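Tengpin (Thermoanaerobacter tengcongensis, PDB 2VH4) probably inhibits serine proteases as a member of the serpin family, and is seen here in a latent conformation within a loop C-sheet polymer. Local coordinates at residues W104-D109 with A131-S136; P162-Y167 with D340-G345; L211-E216 with V233-D238; R357-A362 with G375-L380. All coordinates share one frame; numbering follows the deposited sequence.

Interaction 1 (W104-D109 with A131-S136); sequences WFKEND and AAFDSS
Trp104 meets Phe133 through its backbone: Trp104 O lies 3.5 Å from Phe133 CZ, at the edge of the phenyl ring and near its plane. The contact closes one end of the parallel pair formed by strands 95-106 and 127-131, strands 2A and 1A of the serpin A sheet, just before helix 135-148 (helix F). The indole NE1 of Trp104 is hydrogen-bonded to Ser102 OG. Phe105 directs its side chain away, but its carbonyl is central. Phe105 O accepts from Ala131 N at 2.8 Å, with the donor nearly in line with the C=O bond (172°). Phe105 C also lies 3.3 Å from Phe133 CE1, a tight approach.

Lys106 comes next and lies over one face of Phe133. Its CB is 4.2 Å from the ring centroid and only 12° off the ring normal, a CH-pi contact. The ring of Phe133 also meets that of Tyr167. The lysine chain then runs on extended, past Ala132. Lys106 CA makes a CA-H...O contact of 3.4 Å with Ala131 O. That same oxygen accepts from Glu107 N, so Ala131 is gripped through both its N-H and its carbonyl by the residues flanking Lys106. Glu107 carries CG between its backbone N and carbonyl carbon (chi1 63°). This swings the acid tip over Ala132, where Glu107 OE2 stops 3.4 Å from Ala132 CB.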
loop_
_atom_site.group_PDB
_atom_site.type_symbol
_atom_site.label_atom_id
_atom_site.label_comp_id
_atom_site.label_asym_id
_atom_site.label_seq_id
_atom_site.Cartn_x
_atom_site.Cartn_y
_atom_site.Cartn_z
ATOM N N TRP A 104 -2.996 -18.590 -0.782
ATOM C CA TRP A 104 -3.218 -19.647 -1.769
ATOM C C TRP A 104 -1.968 -20.514 -1.797
ATOM O O TRP A 104 -0.862 -19.986 -1.909
ATOM C CB TRP A 104 -3.470 -19.049 -3.154
ATOM C CG TRP A 104 -4.586 -18.032 -3.205
ATOM C CD1 TRP A 104 -4.582 -16.779 -2.660
ATOM C CD2 TRP A 104 -5.854 -18.179 -3.859
ATOM N NE1 TRP A 104 -5.770 -16.143 -2.923
ATOM C CE2 TRP A 104 -6.567 -16.979 -3.660
ATOM C CE3 TRP A 104 -6.457 -19.211 -4.592
ATOM C CZ2 TRP A 104 -7.853 -16.779 -4.161
ATOM C CZ3 TRP A 104 -7.742 -19.013 -5.092
ATOM C CH2 TRP A 104 -8.426 -17.804 -4.870
ATOM N N PHE A 105 -2.128 -21.831 -1.674
ATOM C CA PHE A 105 -0.968 -22.732 -1.705
ATOM C C PHE A 105 -1.151 -23.963 -2.595
ATOM O O PHE A 105 -2.273 -24.412 -2.836
ATOM C CB PHE A 105 -0.512 -23.121 -0.289
ATOM C CG PHE A 105 -1.477 -23.996 0.448
ATOM C CD1 PHE A 105 -1.386 -25.384 0.361
ATOM C CD2 PHE A 105 -2.465 -23.441 1.251
ATOM C CE1 PHE A 105 -2.273 -26.201 1.054
ATOM C CE2 PHE A 105 -3.357 -24.253 1.946
ATOM C CZ PHE A 105 -3.260 -25.635 1.848
ATOM N N LYS A 106 -0.031 -24.491 -3.084
ATOM C CA LYS A 106 -0.037 -25.631 -3.993
ATOM C C LYS A 106 -0.372 -26.940 -3.273
ATOM O O LYS A 106 0.192 -27.253 -2.223
ATOM C CB LYS A 106 1.309 -25.742 -4.713
ATOM C CG LYS A 106 1.247 -26.477 -6.036
ATOM C CD LYS A 106 2.532 -26.283 -6.827
ATOM C CE LYS A 106 2.436 -26.908 -8.209
ATOM N NZ LYS A 106 3.662 -26.664 -9.017
ATOM N N GLU A 107 -1.304 -27.690 -3.852
ATOM C CA GLU A 107 -1.723 -28.984 -3.319
ATOM C C GLU A 107 -0.658 -30.074 -3.501
ATOM O O GLU A 107 -0.705 -31.099 -2.831
ATOM C CB GLU A 107 -3.059 -29.420 -3.951
ATOM C CG GLU A 107 -3.012 -29.652 -5.474
ATOM C CD GLU A 107 -4.393 -29.726 -6.140
ATOM O OE1 GLU A 107 -5.419 -29.403 -5.492
ATOM O OE2 GLU A 107 -4.450 -30.097 -7.333
ATOM N N ASN A 108 0.304 -29.835 -4.390
ATOM C CA ASN A 108 1.260 -30.868 -4.801
ATOM C C ASN A 108 2.568 -30.913 -4.013
ATOM O O ASN A 108 2.700 -31.691 -3.067
ATOM C CB ASN A 108 1.567 -30.756 -6.302
ATOM C CG ASN A 108 0.335 -30.917 -7.164
ATOM O OD1 ASN A 108 -0.308 -31.972 -7.165
ATOM N ND2 ASN A 108 -0.004 -29.868 -7.908
ATOM N N ASP A 109 3.526 -30.083 -4.419
ATOM C CA ASP A 109 4.910 -30.192 -3.962
ATOM C C ASP A 109 5.178 -29.484 -2.638
ATOM O O ASP A 109 6.314 -29.464 -2.154
ATOM C CB ASP A 109 5.857 -29.658 -5.044
ATOM C CG ASP A 109 5.942 -30.577 -6.254
ATOM O OD1 ASP A 109 6.111 -31.801 -6.071
ATOM O OD2 ASP A 109 5.849 -30.074 -7.392
ATOM N N ALA A 131 -4.849 -25.137 -3.629
ATOM C CA ALA A 131 -5.070 -25.030 -5.071
ATOM C C ALA A 131 -4.103 -25.846 -5.934
ATOM O O ALA A 131 -3.036 -26.265 -5.480
ATOM C CB ALA A 131 -5.057 -23.573 -5.495
ATOM N N ALA A 132 -4.501 -26.059 -7.186
ATOM C CA ALA A 132 -3.705 -26.810 -8.153
ATOM C C ALA A 132 -2.559 -25.985 -8.748
ATOM O O ALA A 132 -1.574 -26.548 -9.228
ATOM C CB ALA A 132 -4.600 -27.338 -9.266
ATOM N N PHE A 133 -2.708 -24.658 -8.713
ATOM C CA PHE A 133 -1.753 -23.717 -9.321
ATOM C C PHE A 133 -1.632 -23.931 -10.831
ATOM O O PHE A 133 -0.532 -24.042 -11.381
ATOM C CB PHE A 133 -0.384 -23.740 -8.611
ATOM C CG PHE A 133 -0.325 -22.884 -7.368
ATOM C CD1 PHE A 133 -1.350 -22.919 -6.423
ATOM C CD2 PHE A 133 0.765 -22.052 -7.135
ATOM C CE1 PHE A 133 -1.296 -22.131 -5.284
ATOM C CE2 PHE A 133 0.830 -21.266 -5.990
ATOM C CZ PHE A 133 -0.206 -21.305 -5.063
ATOM N N ASP A 134 -2.790 -24.012 -11.477
ATOM C CA ASP A 134 -2.889 -24.066 -12.926
ATOM C C ASP A 134 -3.649 -22.835 -13.404
ATOM O O ASP A 134 -3.805 -21.865 -12.653
ATOM C CB ASP A 134 -3.578 -25.364 -13.385
ATOM C CG ASP A 134 -4.906 -25.629 -12.668
ATOM O OD1 ASP A 134 -5.246 -26.814 -12.496
ATOM O OD2 ASP A 134 -5.614 -24.673 -12.282
ATOM N N SER A 135 -4.131 -22.883 -14.643
ATOM C CA SER A 135 -4.844 -21.764 -15.252
ATOM C C SER A 135 -6.129 -21.382 -14.504
ATOM O O SER A 135 -6.510 -20.212 -14.473
ATOM C CB SER A 135 -5.161 -22.080 -16.715
ATOM O OG SER A 135 -5.345 -20.884 -17.453
ATOM N N SER A 136 -6.787 -22.372 -13.905
ATOM C CA SER A 136 -8.031 -22.145 -13.172
ATOM C C SER A 136 -7.776 -21.398 -11.865
ATOM O O SER A 136 -8.604 -20.599 -11.430
ATOM C CB SER A 136 -8.754 -23.470 -12.910
ATOM O OG SER A 136 -8.007 -24.310 -12.054
#

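Interaction 2 (P162-Y167 with D340-G345); sequences PEDVMY and DITAAG
Val165 and Met166 both turn their backbone N-H toward Ile341 O, which makes a classic beta bulge. The bond from Val165 N is 2.9 Å and nearly straight (171°); that from Met166 N is weak. Ile341 N returns a bond to Met166 O. Beyond the bulge, Ala343 N reaches Glu163 O from above the carbonyl plane.

The polar side chains gather on the face that carries Asp164, Tyr167, Asp340 and Thr342. Thr342 OG1 donates to Asp164 OD1 at 2.7 Å, nearly along the C-O bond. The other carboxylate oxygen, Asp164 OD2, sits 2.9 Å from Asp340 OD2, with the two carboxylate planes at 90°. Two buried carboxylates this close would repel if both were charged, so one may carry a proton. Asp340 has CG opposite its backbone N (chi1 -169°) and lies alongside the Tyr167 ring, its OD2 3.2 Å from Tyr167 CE2.

On the other face Met166 CB meets Ile341 CB at 3.9 Å. At the bulge Val165 CG2 touches Ile341 CG2. Strand 314-326 flanks strand 330-342 on its far side. Reactive-loop insertion as strand 4A between strands 164-177 and 314-326 is shared by cleaved and latent serpins; here the form is latent.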
loop_
_atom_site.group_PDB
_atom_site.type_symbol
_atom_site.label_atom_id
_atom_site.label_comp_id
_atom_site.label_asym_id
_atom_site.label_seq_id
_atom_site.Cartn_x
_atom_site.Cartn_y
_atom_site.Cartn_z
ATOM N N PRO A 162 5.527 -22.960 -12.584
ATOM C CA PRO A 162 5.486 -24.340 -12.077
ATOM C C PRO A 162 6.144 -24.541 -10.707
ATOM O O PRO A 162 5.822 -25.510 -10.011
ATOM C CB PRO A 162 6.254 -25.132 -13.146
ATOM C CG PRO A 162 6.113 -24.331 -14.386
ATOM C CD PRO A 162 6.121 -22.894 -13.934
ATOM N N GLU A 163 7.047 -23.640 -10.325
ATOM C CA GLU A 163 7.772 -23.778 -9.059
ATOM C C GLU A 163 7.219 -22.897 -7.932
ATOM O O GLU A 163 7.734 -22.925 -6.812
ATOM C CB GLU A 163 9.273 -23.525 -9.247
ATOM C CG GLU A 163 9.910 -24.269 -10.421
ATOM C CD GLU A 163 10.011 -23.418 -11.684
ATOM O OE1 GLU A 163 9.334 -22.364 -11.772
ATOM O OE2 GLU A 163 10.780 -23.808 -12.590
ATOM N N ASP A 164 6.180 -22.119 -8.229
ATOM C CA ASP A 164 5.467 -21.350 -7.203
ATOM C C ASP A 164 4.688 -22.287 -6.290
ATOM O O ASP A 164 4.140 -23.294 -6.748
ATOM C CB ASP A 164 4.514 -20.344 -7.844
ATOM C CG ASP A 164 5.237 -19.270 -8.624
ATOM O OD1 ASP A 164 6.481 -19.325 -8.731
ATOM O OD2 ASP A 164 4.560 -18.364 -9.139
ATOM N N VAL A 165 4.649 -21.961 -5.000
ATOM C CA VAL A 165 3.952 -22.793 -4.017
ATOM C C VAL A 165 2.938 -22.021 -3.172
ATOM O O VAL A 165 2.016 -22.617 -2.610
ATOM C CB VAL A 165 4.939 -23.576 -3.099
ATOM C CG1 VAL A 165 5.836 -24.502 -3.921
ATOM C CG2 VAL A 165 5.777 -22.634 -2.253
ATOM N N MET A 166 3.111 -20.701 -3.086
ATOM C CA MET A 166 2.247 -19.855 -2.253
ATOM C C MET A 166 2.133 -18.420 -2.756
ATOM O O MET A 166 3.118 -17.817 -3.174
ATOM C CB MET A 166 2.722 -19.841 -0.788
ATOM C CG MET A 166 1.721 -19.185 0.175
ATOM S SD MET A 166 2.233 -19.106 1.904
ATOM C CE MET A 166 1.890 -20.767 2.485
ATOM N N TYR A 167 0.919 -17.884 -2.706
ATOM C CA TYR A 167 0.706 -16.450 -2.874
ATOM C C TYR A 167 0.038 -15.912 -1.621
ATOM O O TYR A 167 -1.002 -16.420 -1.197
ATOM C CB TYR A 167 -0.158 -16.146 -4.100
ATOM C CG TYR A 167 0.495 -16.489 -5.418
ATOM C CD1 TYR A 167 0.336 -17.748 -5.989
ATOM C CD2 TYR A 167 1.265 -15.551 -6.099
ATOM C CE1 TYR A 167 0.935 -18.070 -7.199
ATOM C CE2 TYR A 167 1.862 -15.861 -7.310
ATOM C CZ TYR A 167 1.696 -17.126 -7.850
ATOM O OH TYR A 167 2.280 -17.438 -9.052
ATOM N N ASP A 340 4.914 -13.508 -3.855
ATOM C CA ASP A 340 5.068 -14.774 -4.570
ATOM C C ASP A 340 6.212 -15.637 -4.032
ATOM O O ASP A 340 7.390 -15.273 -4.138
ATOM C CB ASP A 340 5.226 -14.530 -6.075
ATOM C CG ASP A 340 5.111 -15.811 -6.896
ATOM O OD1 ASP A 340 5.147 -16.920 -6.307
ATOM O OD2 ASP A 340 4.975 -15.706 -8.138
ATOM N N ILE A 341 5.836 -16.787 -3.470
ATOM C CA ILE A 341 6.772 -17.753 -2.898
ATOM C C ILE A 341 7.072 -18.877 -3.899
ATOM O O ILE A 341 6.175 -19.638 -4.290
ATOM C CB ILE A 341 6.231 -18.339 -1.558
ATOM C CG1 ILE A 341 5.937 -17.222 -0.543
ATOM C CG2 ILE A 341 7.186 -19.368 -0.978
ATOM C CD1 ILE A 341 7.143 -16.381 -0.099
ATOM N N THR A 342 8.337 -18.979 -4.302
ATOM C CA THR A 342 8.733 -19.907 -5.365
ATOM C C THR A 342 10.011 -20.684 -5.043
ATOM O O THR A 342 10.767 -20.314 -4.147
ATOM C CB THR A 342 8.870 -19.179 -6.726
ATOM O OG1 THR A 342 8.909 -20.143 -7.789
ATOM C CG2 THR A 342 10.121 -18.329 -6.764
ATOM N N ALA A 343 10.243 -21.756 -5.795
ATOM C CA ALA A 343 11.308 -22.712 -5.491
ATOM C C ALA A 343 12.599 -22.466 -6.267
ATOM O O ALA A 343 13.692 -22.724 -5.757
ATOM C CB ALA A 343 10.818 -24.130 -5.731
ATOM N N ALA A 344 12.474 -21.971 -7.493
ATOM C CA ALA A 344 13.619 -21.909 -8.387
ATOM C C ALA A 344 13.773 -20.551 -9.072
ATOM O O ALA A 344 12.928 -19.665 -8.919
ATOM C CB ALA A 344 13.533 -23.034 -9.420
ATOM N N GLY A 345 14.868 -20.402 -9.817
ATOM C CA GLY A 345 15.110 -19.211 -10.613
ATOM C C GLY A 345 15.608 -18.036 -9.801
ATOM O O GLY A 345 15.908 -18.173 -8.611
#

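Interaction 3 (L211-E216 with V233-D238); sequences LYIEEE and VAILPD
Ile213 and Val233 meet across the serpin B sheet, from strands that are second neighbours. Strand 218-224 lies between them and pairs antiparallel with both 211-214 and 230-237. The two outer segments therefore run roughly the same way, with 34° between their directions. Their axes come no nearer than 8.5 Å, and no backbone bond can link them directly. Each is tied to the middle strand instead: Ile213 bonds to Gly220, and Ala234 to Phe221.

The span is bridged by one long side chain. Ile213 carries CG1 beside its backbone N, and from there CD1 extends outward (chi2 162°) toward strand 230-237. The methyl Ile213 CD1 touches Val233 CG1 at 3.7 Å. The two side chains cross at about a right angle and touch through these end methyls, not along their lengths. Ile213 CD1 also approaches Ile235 CG1, more loosely, at 4.4 Å. It thus reaches two residues two apart on strand 230-237. Ile213 touches Val222 of the middle strand as well, and Ile235 packs on Tyr246 of helix 243-249.

Where the strands have ended, Glu216 O comes 3.4 Å from Asp238 OD1. Both atoms are acceptors, so this is proximity and not a bond. The other oxygen, Asp238 OD2, has a weak hydrogen bond with Asn240 ND2. The contact therefore rests on buried aliphatic carbons, with no hydrogen bond between the segments; their alignment probably comes from the hydrogen bonds each makes to the strand between them.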
loop_
_atom_site.group_PDB
_atom_site.type_symbol
_atom_site.label_atom_id
_atom_site.label_comp_id
_atom_site.label_asym_id
_atom_site.label_seq_id
_atom_site.Cartn_x
_atom_site.Cartn_y
_atom_site.Cartn_z
ATOM N N LEU A 211 -7.885 23.588 6.456
ATOM C CA LEU A 211 -6.674 23.034 7.034
ATOM C C LEU A 211 -5.526 23.301 6.079
ATOM O O LEU A 211 -5.542 22.854 4.933
ATOM C CB LEU A 211 -6.832 21.534 7.312
ATOM C CG LEU A 211 -7.788 21.139 8.446
ATOM C CD1 LEU A 211 -8.128 19.662 8.369
ATOM C CD2 LEU A 211 -7.211 21.471 9.817
ATOM N N TYR A 212 -4.535 24.047 6.550
ATOM C CA TYR A 212 -3.430 24.474 5.701
ATOM C C TYR A 212 -2.088 23.933 6.205
ATOM O O TYR A 212 -1.673 24.215 7.335
ATOM C CB TYR A 212 -3.436 26.002 5.584
ATOM C CG TYR A 212 -2.219 26.617 4.930
ATOM C CD1 TYR A 212 -1.935 26.403 3.578
ATOM C CD2 TYR A 212 -1.373 27.444 5.659
ATOM C CE1 TYR A 212 -0.821 26.983 2.979
ATOM C CE2 TYR A 212 -0.266 28.030 5.072
ATOM C CZ TYR A 212 0.006 27.796 3.738
ATOM O OH TYR A 212 1.111 28.389 3.174
ATOM N N ILE A 213 -1.434 23.138 5.361
ATOM C CA ILE A 213 -0.132 22.558 5.680
ATOM C C ILE A 213 0.955 23.540 5.278
ATOM O O ILE A 213 0.964 24.036 4.151
ATOM C CB ILE A 213 0.090 21.216 4.934
ATOM C CG1 ILE A 213 -0.768 20.105 5.536
ATOM C CG2 ILE A 213 1.573 20.814 4.935
ATOM C CD1 ILE A 213 -0.926 18.910 4.608
ATOM N N GLU A 214 1.870 23.819 6.200
ATOM C CA GLU A 214 2.959 24.743 5.921
ATOM C C GLU A 214 4.258 24.256 6.557
ATOM O O GLU A 214 4.496 24.464 7.749
ATOM C CB GLU A 214 2.594 26.152 6.405
ATOM C CG GLU A 214 3.467 27.275 5.852
ATOM C CD GLU A 214 3.124 28.628 6.463
ATOM O OE1 GLU A 214 2.756 28.668 7.658
ATOM O OE2 GLU A 214 3.222 29.654 5.751
ATOM N N GLU A 215 5.079 23.581 5.755
ATOM C CA GLU A 215 6.426 23.186 6.155
ATOM C C GLU A 215 7.428 24.190 5.591
ATOM O O GLU A 215 7.041 25.163 4.940
ATOM C CB GLU A 215 6.740 21.771 5.669
ATOM N N GLU A 216 8.713 23.971 5.853
ATOM C CA GLU A 216 9.751 24.861 5.329
ATOM C C GLU A 216 9.994 24.598 3.850
ATOM O O GLU A 216 10.365 25.501 3.097
ATOM C CB GLU A 216 11.055 24.734 6.130
ATOM C CG GLU A 216 11.530 23.303 6.383
ATOM C CD GLU A 216 12.786 23.251 7.238
ATOM O OE1 GLU A 216 13.825 23.815 6.820
ATOM O OE2 GLU A 216 12.734 22.643 8.330
ATOM N N VAL A 233 -4.937 14.394 1.790
ATOM C CA VAL A 233 -3.819 15.305 2.021
ATOM C C VAL A 233 -3.158 15.641 0.685
ATOM O O VAL A 233 -2.849 14.741 -0.107
ATOM C CB VAL A 233 -2.781 14.676 2.984
ATOM C CG1 VAL A 233 -1.513 15.534 3.088
ATOM C CG2 VAL A 233 -3.392 14.475 4.362
ATOM N N ALA A 234 -2.958 16.934 0.437
ATOM C CA ALA A 234 -2.307 17.405 -0.782
ATOM C C ALA A 234 -1.101 18.278 -0.436
ATOM O O ALA A 234 -1.196 19.201 0.375
ATOM C CB ALA A 234 -3.288 18.164 -1.649
ATOM N N ILE A 235 0.038 17.965 -1.046
ATOM C CA ILE A 235 1.297 18.610 -0.700
ATOM C C ILE A 235 1.994 19.101 -1.950
ATOM O O ILE A 235 2.184 18.352 -2.906
ATOM C CB ILE A 235 2.235 17.670 0.090
ATOM C CG1 ILE A 235 1.605 17.289 1.429
ATOM C CG2 ILE A 235 3.607 18.320 0.298
ATOM C CD1 ILE A 235 2.344 16.199 2.169
ATOM N N LEU A 236 2.370 20.371 -1.921
ATOM C CA LEU A 236 3.036 21.029 -3.027
ATOM C C LEU A 236 4.455 21.353 -2.566
ATOM O O LEU A 236 4.663 22.324 -1.844
ATOM C CB LEU A 236 2.272 22.315 -3.367
ATOM C CG LEU A 236 1.940 22.734 -4.797
ATOM C CD1 LEU A 236 1.208 21.642 -5.555
ATOM C CD2 LEU A 236 1.083 23.984 -4.757
ATOM N N PRO A 237 5.438 20.519 -2.950
ATOM C CA PRO A 237 6.821 20.815 -2.564
ATOM C C PRO A 237 7.374 22.044 -3.291
ATOM O O PRO A 237 6.955 22.343 -4.413
ATOM C CB PRO A 237 7.584 19.548 -2.961
ATOM C CG PRO A 237 6.764 18.903 -3.989
ATOM C CD PRO A 237 5.334 19.278 -3.737
ATOM N N ASP A 238 8.296 22.745 -2.631
ATOM C CA ASP A 238 8.909 23.972 -3.144
ATOM C C ASP A 238 9.715 23.761 -4.421
ATOM O O ASP A 238 10.190 22.658 -4.691
ATOM C CB ASP A 238 9.832 24.573 -2.077
ATOM C CG ASP A 238 9.144 25.622 -1.227
ATOM O OD1 ASP A 238 8.955 25.382 -0.017
ATOM O OD2 ASP A 238 8.794 26.694 -1.770
#

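Interaction 4 (R357-A362 with G375-L380); sequences RPFIFA and GTVLSL
Phe361 lies over Gly375 because its CG sits between the backbone N and the carbonyl carbon, with chi1 at 69°. This turns the ring back across the neighbouring strand, where Gly375 CA is 4.1 Å from the ring centroid in a CH-pi contact. Phe359 takes the other course. Its CG is opposite the backbone N (chi1 177°), and its ring runs alongside Val377, with Phe359 CD2 3.6 Å from Val377 CG2. One face of the Arg357 guanidinium lies against Leu380, whose CB is 3.4 Å from Arg357 NH1.

The backbone is a regular antiparallel ladder over most of its length. Phe361 and Gly375 exchange two hydrogen bonds, Gly375 N to Phe361 O measuring 3.0 Å. Phe359 and Val377 exchange two more. After Val377 the register slips by one residue, so Leu380 N, not Ser379 N, reaches Arg357 O at 2.9 Å. Pro358 CB packs against Thr376 CB at 3.8 Å, while Thr376 OG1 is bonded to Ser39 OG and Glu37 O.

The pair is the C-terminal hairpin of the serpin, strands 4B and 5B. Strand 230-237 borders it at 359-365, and strand 39-41 at 371-377. Phe274 and Tyr276 of strand 263-281 pack on Phe361 and Val377, and helix 243-249 touches Arg357, Pro358 and Ile360.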
loop_
_atom_site.group_PDB
_atom_site.type_symbol
_atom_site.label_atom_id
_atom_site.label_comp_id
_atom_site.label_asym_id
_atom_site.label_seq_id
_atom_site.Cartn_x
_atom_site.Cartn_y
_atom_site.Cartn_z
ATOM N N ARG A 357 9.331 17.353 -10.448
ATOM C CA ARG A 357 8.623 17.784 -9.242
ATOM C C ARG A 357 7.156 17.341 -9.273
ATOM O O ARG A 357 6.402 17.745 -10.162
ATOM C CB ARG A 357 8.728 19.303 -9.058
ATOM C CG ARG A 357 8.280 19.789 -7.681
ATOM C CD ARG A 357 8.654 21.254 -7.445
ATOM N NE ARG A 357 7.575 22.176 -7.808
ATOM C CZ ARG A 357 7.491 22.831 -8.966
ATOM N NH1 ARG A 357 6.465 23.647 -9.186
ATOM N NH2 ARG A 357 8.421 22.673 -9.909
ATOM N N PRO A 358 6.754 16.489 -8.312
ATOM C CA PRO A 358 5.386 15.981 -8.272
ATOM C C PRO A 358 4.438 16.718 -7.325
ATOM O O PRO A 358 4.854 17.197 -6.265
ATOM C CB PRO A 358 5.584 14.556 -7.758
ATOM C CG PRO A 358 6.821 14.648 -6.854
ATOM C CD PRO A 358 7.578 15.905 -7.235
ATOM N N PHE A 359 3.170 16.792 -7.721
ATOM C CA PHE A 359 2.079 17.098 -6.802
ATOM C C PHE A 359 1.898 15.828 -5.983
ATOM O O PHE A 359 1.523 14.783 -6.523
ATOM C CB PHE A 359 0.796 17.436 -7.583
ATOM C CG PHE A 359 -0.417 17.696 -6.719
ATOM C CD1 PHE A 359 -0.886 18.992 -6.537
ATOM C CD2 PHE A 359 -1.112 16.648 -6.114
ATOM C CE1 PHE A 359 -2.019 19.245 -5.747
ATOM C CE2 PHE A 359 -2.244 16.891 -5.320
ATOM C CZ PHE A 359 -2.695 18.191 -5.139
ATOM N N ILE A 360 2.177 15.921 -4.684
ATOM C CA ILE A 360 2.069 14.773 -3.786
ATOM C C ILE A 360 0.708 14.733 -3.082
ATOM O O ILE A 360 0.147 15.775 -2.727
ATOM C CB ILE A 360 3.244 14.744 -2.767
ATOM C CG1 ILE A 360 4.563 14.458 -3.492
ATOM C CG2 ILE A 360 3.013 13.710 -1.655
ATOM C CD1 ILE A 360 5.773 15.094 -2.845
ATOM N N PHE A 361 0.183 13.524 -2.891
ATOM C CA PHE A 361 -1.067 13.341 -2.151
ATOM C C PHE A 361 -1.115 12.068 -1.303
ATOM O O PHE A 361 -0.352 11.124 -1.516
ATOM C CB PHE A 361 -2.278 13.398 -3.090
ATOM C CG PHE A 361 -2.383 12.232 -4.021
ATOM C CD1 PHE A 361 -3.065 11.077 -3.636
ATOM C CD2 PHE A 361 -1.817 12.289 -5.287
ATOM C CE1 PHE A 361 -3.166 9.987 -4.492
ATOM C CE2 PHE A 361 -1.909 11.210 -6.156
ATOM C CZ PHE A 361 -2.586 10.050 -5.757
ATOM N N ALA A 362 -2.046 12.049 -0.357
ATOM C CA ALA A 362 -2.276 10.879 0.481
ATOM C C ALA A 362 -3.727 10.822 0.949
ATOM O O ALA A 362 -4.358 11.850 1.176
ATOM C CB ALA A 362 -1.328 10.897 1.684
ATOM N N GLY A 375 0.586 8.815 -3.132
ATOM C CA GLY A 375 0.917 8.813 -4.553
ATOM C C GLY A 375 1.322 10.153 -5.136
ATOM O O GLY A 375 1.423 11.147 -4.416
ATOM N N THR A 376 1.564 10.169 -6.448
ATOM C CA THR A 376 1.980 11.391 -7.159
ATOM C C THR A 376 1.190 11.577 -8.455
ATOM O O THR A 376 0.821 10.597 -9.109
ATOM C CB THR A 376 3.510 11.404 -7.500
ATOM O OG1 THR A 376 3.834 10.314 -8.373
ATOM C CG2 THR A 376 4.358 11.295 -6.254
ATOM N N VAL A 377 0.922 12.838 -8.798
ATOM C CA VAL A 377 0.344 13.214 -10.096
ATOM C C VAL A 377 1.036 14.457 -10.638
ATOM O O VAL A 377 1.630 15.225 -9.879
ATOM C CB VAL A 377 -1.183 13.514 -10.034
ATOM C CG1 VAL A 377 -1.984 12.245 -10.086
ATOM C CG2 VAL A 377 -1.545 14.329 -8.802
ATOM N N LEU A 378 0.937 14.647 -11.952
ATOM C CA LEU A 378 1.398 15.863 -12.619
ATOM C C LEU A 378 2.908 16.031 -12.622
ATOM O O LEU A 378 3.638 15.336 -11.907
ATOM C CB LEU A 378 0.736 17.114 -12.024
ATOM C CG LEU A 378 -0.784 17.268 -12.125
ATOM C CD1 LEU A 378 -1.220 18.540 -11.409
ATOM C CD2 LEU A 378 -1.260 17.266 -13.581
ATOM N N SER A 379 3.364 16.973 -13.442
ATOM C CA SER A 379 4.764 17.332 -13.499
ATOM C C SER A 379 4.864 18.844 -13.400
ATOM O O SER A 379 4.722 19.560 -14.395
ATOM C CB SER A 379 5.389 16.814 -14.783
ATOM O OG SER A 379 6.755 16.539 -14.574
ATOM N N LEU A 380 5.083 19.314 -12.176
ATOM C CA LEU A 380 5.107 20.736 -11.850
ATOM C C LEU A 380 6.424 21.388 -12.272
ATOM O O LEU A 380 6.487 22.606 -12.469
ATOM C CB LEU A 380 4.872 20.934 -10.344
ATOM C CG LEU A 380 3.647 20.273 -9.692
ATOM C CD1 LEU A 380 3.756 20.269 -8.176
ATOM C CD2 LEU A 380 2.365 20.954 -10.127
#

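Interactions 1 and 2 lie together at one end of the A sheet, and interactions 3 and 4 together in the B sheet, on the other side of the chain's centre. Strands 95-106 and 164-177 join the first two: Lys106 N to Val165 O is 2.8 Å. Strands 230-237 and 359-365 join the others, through Ile235 N and Ile360 O. Interaction 1 is only partly buried and ends in exposed polar residues, whereas the other three are mostly buried. Interaction 2 alone brings two buried carboxylates together, on one face of its strands. Interaction 4 adds aromatic packing to a backbone ladder that slips near the C-terminus. Interaction 3, between non-adjacent strands, has side-chain contact but no hydrogen bond.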